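Local coordinates for 6-phospho-beta-d glycosidase (Streptococcus pyogenes, PDB 5FOO), which hydrolyses beta-glucosides, probably those phosphorylated at the 6-position of the sugar, as a family 1 glycoside hydrolase, at residues G154-P166 with E213-L225. The protein carries 1 engineered substitution. Sequence-based numbering, arbitrary orientation.
With JAZ (6-phosphocyclophellitol), chain G; EDO (1,2-ethanediol), chain H.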
# COMPACT_ATOMS: atom_id res chain seq x y z
N GLY A 154 0.52 21.06 2.29
CA GLY A 154 -0.07 21.12 0.92
C GLY A 154 0.40 22.19 -0.05
O GLY A 154 0.09 22.15 -1.29
N ASP A 155 1.20 23.09 0.48
CA ASP A 155 1.87 24.14 -0.30
C ASP A 155 2.94 23.48 -1.07
O ASP A 155 3.25 23.93 -2.17
CB ASP A 155 2.48 25.25 0.61
CG ASP A 155 3.50 24.69 1.61
OD1 ASP A 155 3.25 23.65 2.30
OD2 ASP A 155 4.57 25.24 1.69
N ARG A 156 3.52 22.40 -0.51
CA ARG A 156 4.65 21.70 -1.17
C ARG A 156 4.36 20.30 -1.70
O ARG A 156 4.92 19.88 -2.71
CB ARG A 156 5.84 21.66 -0.24
CG ARG A 156 6.59 23.02 -0.11
CD ARG A 156 7.41 23.05 1.19
NE ARG A 156 6.42 22.99 2.28
CZ ARG A 156 6.57 22.49 3.52
NH1 ARG A 156 7.72 21.91 3.92
NH2 ARG A 156 5.52 22.53 4.36
N VAL A 157 3.52 19.56 -0.99
CA VAL A 157 3.03 18.27 -1.49
C VAL A 157 1.75 18.47 -2.31
O VAL A 157 0.74 19.00 -1.81
CB VAL A 157 2.68 17.32 -0.32
CG1 VAL A 157 2.12 15.99 -0.84
CG2 VAL A 157 3.89 17.12 0.58
N LYS A 158 1.81 18.00 -3.55
CA LYS A 158 0.70 18.03 -4.48
C LYS A 158 0.12 16.68 -4.83
O LYS A 158 -0.75 16.57 -5.71
CB LYS A 158 1.19 18.69 -5.79
CG LYS A 158 1.69 20.14 -5.63
CD LYS A 158 0.90 21.00 -4.66
CE LYS A 158 1.17 22.51 -4.84
NZ LYS A 158 0.47 23.37 -3.86
N ASP A 159 0.62 15.62 -4.18
CA ASP A 159 0.29 14.26 -4.55
C ASP A 159 0.01 13.46 -3.29
O ASP A 159 0.94 13.13 -2.55
CB ASP A 159 1.44 13.63 -5.30
CG ASP A 159 1.61 14.22 -6.69
OD1 ASP A 159 0.87 13.89 -7.64
OD2 ASP A 159 2.58 15.01 -6.79
N TRP A 160 -1.25 13.18 -3.06
CA TRP A 160 -1.72 12.68 -1.82
C TRP A 160 -2.48 11.34 -2.01
O TRP A 160 -3.20 11.18 -3.00
CB TRP A 160 -2.67 13.70 -1.21
CG TRP A 160 -2.07 14.95 -0.75
CD1 TRP A 160 -2.05 16.15 -1.44
CD2 TRP A 160 -1.42 15.19 0.49
NE1 TRP A 160 -1.42 17.12 -0.68
CE2 TRP A 160 -1.05 16.56 0.52
CE3 TRP A 160 -1.09 14.39 1.58
CZ2 TRP A 160 -0.37 17.13 1.60
CZ3 TRP A 160 -0.44 14.98 2.66
CH2 TRP A 160 -0.06 16.32 2.64
N PHE A 161 -2.37 10.45 -1.04
CA PHE A 161 -3.07 9.19 -1.02
C PHE A 161 -3.65 8.92 0.36
O PHE A 161 -3.01 9.16 1.35
CB PHE A 161 -2.14 8.10 -1.55
CG PHE A 161 -1.87 8.21 -3.01
CD1 PHE A 161 -2.75 7.68 -3.94
CD2 PHE A 161 -0.77 8.91 -3.47
CE1 PHE A 161 -2.56 7.87 -5.31
CE2 PHE A 161 -0.55 9.08 -4.84
CZ PHE A 161 -1.43 8.57 -5.76
N VAL A 162 -4.89 8.43 0.42
CA VAL A 162 -5.55 8.37 1.71
C VAL A 162 -5.13 7.08 2.49
O VAL A 162 -4.80 7.17 3.66
CB VAL A 162 -7.10 8.45 1.61
CG1 VAL A 162 -7.70 8.38 3.03
CG2 VAL A 162 -7.56 9.77 0.98
N HIS A 163 -5.16 5.92 1.83
CA HIS A 163 -4.74 4.67 2.44
C HIS A 163 -3.80 3.92 1.50
O HIS A 163 -3.87 4.05 0.26
CB HIS A 163 -5.92 3.71 2.64
CG HIS A 163 -7.10 4.27 3.38
ND1 HIS A 163 -7.07 4.54 4.72
CD2 HIS A 163 -8.36 4.50 2.99
CE1 HIS A 163 -8.25 4.95 5.12
NE2 HIS A 163 -9.05 4.95 4.08
N ASN A 164 -2.97 3.07 2.09
CA ASN A 164 -2.40 1.94 1.41
C ASN A 164 -3.23 0.70 1.70
O ASN A 164 -3.36 0.30 2.87
CB ASN A 164 -0.98 1.71 1.88
CG ASN A 164 -0.36 0.49 1.24
OD1 ASN A 164 0.15 0.55 0.13
ND2 ASN A 164 -0.43 -0.63 1.94
N GLU A 165 -3.76 0.10 0.67
CA GLU A 165 -4.44 -1.20 0.71
C GLU A 165 -5.37 -1.40 1.90
O GLU A 165 -5.11 -2.22 2.82
CB GLU A 165 -3.44 -2.35 0.63
CG GLU A 165 -2.57 -2.37 -0.59
CD GLU A 165 -1.33 -3.33 -0.41
OE1 GLU A 165 -0.43 -3.23 0.54
OE2 GLU A 165 -1.25 -4.17 -1.30
N PRO A 166 -6.47 -0.64 1.88
CA PRO A 166 -7.39 -0.76 2.92
C PRO A 166 -7.98 -2.16 3.09
O PRO A 166 -8.25 -2.55 4.25
CB PRO A 166 -8.42 0.30 2.61
CG PRO A 166 -8.38 0.44 1.16
CD PRO A 166 -6.91 0.35 0.89
N GLU A 213 -4.47 27.46 -2.89
CA GLU A 213 -3.05 27.19 -3.01
C GLU A 213 -2.56 25.85 -2.31
O GLU A 213 -1.39 25.43 -2.51
CB GLU A 213 -2.22 28.39 -2.57
CG GLU A 213 -2.20 28.70 -1.07
CD GLU A 213 -3.46 29.45 -0.60
OE1 GLU A 213 -4.57 29.35 -1.20
OE2 GLU A 213 -3.31 30.19 0.35
N LEU A 214 -3.42 25.25 -1.49
CA LEU A 214 -3.15 23.98 -0.78
C LEU A 214 -3.96 22.82 -1.34
O LEU A 214 -3.72 21.66 -0.98
CB LEU A 214 -3.44 24.13 0.71
CG LEU A 214 -2.76 25.28 1.43
CD1 LEU A 214 -3.10 25.30 2.92
CD2 LEU A 214 -1.24 25.31 1.23
N SER A 215 -4.82 23.12 -2.32
CA SER A 215 -5.78 22.15 -2.81
C SER A 215 -5.73 22.04 -4.28
O SER A 215 -6.69 21.61 -4.87
CB SER A 215 -7.23 22.49 -2.31
OG SER A 215 -7.80 23.65 -2.93
N ASP A 216 -4.60 22.42 -4.89
CA ASP A 216 -4.46 22.39 -6.37
C ASP A 216 -3.80 21.13 -6.92
O ASP A 216 -3.60 21.02 -8.12
CB ASP A 216 -3.68 23.62 -6.85
CG ASP A 216 -2.32 23.76 -6.16
OD1 ASP A 216 -2.17 23.26 -5.01
OD2 ASP A 216 -1.42 24.41 -6.73
N GLY A 217 -3.49 20.16 -6.07
CA GLY A 217 -2.83 18.93 -6.51
C GLY A 217 -3.83 17.79 -6.68
O GLY A 217 -4.98 18.05 -6.92
N ARG A 218 -3.41 16.53 -6.52
CA ARG A 218 -4.30 15.43 -6.76
C ARG A 218 -4.35 14.52 -5.55
O ARG A 218 -3.40 14.50 -4.80
CB ARG A 218 -3.92 14.70 -8.06
CG ARG A 218 -4.37 15.53 -9.28
CD ARG A 218 -4.15 14.81 -10.60
NE ARG A 218 -2.71 14.60 -10.80
CZ ARG A 218 -2.17 13.91 -11.82
NH1 ARG A 218 -2.99 13.34 -12.73
NH2 ARG A 218 -0.83 13.76 -11.91
N ILE A 219 -5.49 13.84 -5.35
CA ILE A 219 -5.70 12.97 -4.24
C ILE A 219 -6.35 11.71 -4.69
O ILE A 219 -7.22 11.74 -5.55
CB ILE A 219 -6.49 13.61 -3.11
CG1 ILE A 219 -6.52 12.66 -1.91
CG2 ILE A 219 -7.88 14.07 -3.56
CD1 ILE A 219 -6.77 13.37 -0.64
N GLY A 220 -5.82 10.60 -4.18
CA GLY A 220 -6.31 9.30 -4.55
C GLY A 220 -6.19 8.35 -3.41
O GLY A 220 -6.19 8.75 -2.24
N THR A 221 -6.17 7.06 -3.75
CA THR A 221 -5.95 6.00 -2.77
C THR A 221 -5.11 4.94 -3.43
O THR A 221 -4.92 4.99 -4.63
CB THR A 221 -7.29 5.51 -2.17
OG1 THR A 221 -7.01 4.71 -1.01
CG2 THR A 221 -8.10 4.67 -3.21
N ILE A 222 -4.54 4.02 -2.65
CA ILE A 222 -3.69 2.96 -3.17
C ILE A 222 -4.39 1.63 -2.94
O ILE A 222 -4.62 1.22 -1.79
CB ILE A 222 -2.29 2.98 -2.52
CG1 ILE A 222 -1.56 4.31 -2.80
CG2 ILE A 222 -1.43 1.83 -3.01
CD1 ILE A 222 -0.45 4.59 -1.81
N LEU A 223 -4.70 0.97 -4.02
CA LEU A 223 -5.54 -0.21 -4.00
C LEU A 223 -4.85 -1.37 -4.69
O LEU A 223 -3.74 -1.21 -5.14
CB LEU A 223 -6.89 0.07 -4.64
CG LEU A 223 -7.72 1.18 -4.05
CD1 LEU A 223 -9.04 1.28 -4.78
CD2 LEU A 223 -7.98 1.02 -2.56
N ASN A 224 -5.46 -2.57 -4.64
CA ASN A 224 -5.04 -3.78 -5.41
C ASN A 224 -6.04 -4.04 -6.52
O ASN A 224 -7.29 -4.00 -6.32
CB ASN A 224 -4.99 -5.00 -4.53
CG ASN A 224 -3.61 -5.22 -3.86
OD1 ASN A 224 -2.71 -5.88 -4.45
ND2 ASN A 224 -3.45 -4.72 -2.60
N LEU A 225 -5.54 -4.27 -7.71
CA LEU A 225 -6.42 -4.73 -8.76
C LEU A 225 -5.91 -6.11 -9.25
O LEU A 225 -6.21 -6.52 -10.36
CB LEU A 225 -6.50 -3.66 -9.85
CG LEU A 225 -7.70 -3.42 -10.76
CD1 LEU A 225 -9.06 -3.41 -10.09
CD2 LEU A 225 -7.47 -2.09 -11.44
C2 JAZ G . 5.05 -4.58 2.46
C3 JAZ G . 4.37 -3.22 2.16
C4 JAZ G . 3.04 -3.43 1.46
C5 JAZ G . 3.17 -4.21 0.16
C6 JAZ G . 3.93 -5.50 0.39
C7 JAZ G . 5.26 -5.28 1.13
C8 JAZ G . 6.09 -6.55 1.22
O9 JAZ G . 5.35 -7.48 2.01
P10 JAZ G . 6.13 -8.54 2.90
O11 JAZ G . 5.05 -9.28 3.59
O12 JAZ G . 7.20 -7.90 3.68
O13 JAZ G . 6.85 -9.40 1.95
O14 JAZ G . 3.10 -6.44 1.08
O15 JAZ G . 6.33 -4.39 3.06
O16 JAZ G . 4.15 -2.59 3.40
O17 JAZ G . 2.41 -2.18 1.22
C1 EDO H . 0.95 16.61 -9.42
O1 EDO H . 0.52 15.29 -9.74
C2 EDO H . -0.18 17.58 -9.48
O2 EDO H . -1.34 16.79 -9.47
O HOH W 1 -1.86 19.85 -1.82
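Arg218 N gives a hydrogen bond to Lys158 O at 2.8 Å, the first of a series that joins the parallel strands 159-161 and 218-224. Trp160 N gives to Arg218 O. Gly220 N and Val162 N continue the pattern with Trp160 O and Gly220 O. The chain turns a corner at Val162, and a beta bulge shifts the register by one. Bonding resumes with Ile222 N to His163 O and Glu165 N to Ile222 O.

Apolar packing lies on both faces. Ile222 CG1 meets Phe161 CD1 at 3.8 Å, the two side chains crossing at about a right angle. Ile219 CD1, on the face with Trp160, meets Val162 CG2 at the corner at 4.0 Å; both side chains pack against helix 186-208.

Just before the strands, Lys158 bends at chi2 (-38°) and then extends. Lys158 NZ forms a salt bridge with Asp216 OD1 (2.9 Å), which uses its syn lone pair, and a hydrogen bond to Gly154 O. A 1,2-ethanediol, probably from crystallisation, bridges Asp159 OD1 and the Arg218 guanidinium.

Toward the ligand pocket, Ile222 CG2 lies against Asn164 OD1, which is hydrogen-bonded by Asn297 ND2. Asn224 ND2 gives a short bond of 2.6 Å to Glu165 OE2, on its anti side. The amide and carboxylate are nearly coplanar, 20° apart. Glu165 OE2 also bonds Tyr299 OH. Glu165 OE1 accepts from Asn164 ND2 (3.0 Å) and from O17 of 6-phosphocyclophellitol (3.1 Å). Both carboxylate oxygens are thus held, which fixes the group's rotation.

These are neighbouring strands, fourth and fifth, of a TIM barrel. Asn164-Glu165 matches the Asn-Glu pair of family 1 glycosidases, whose glutamate is the usual acid/base, at the C-terminal end of the fourth strand.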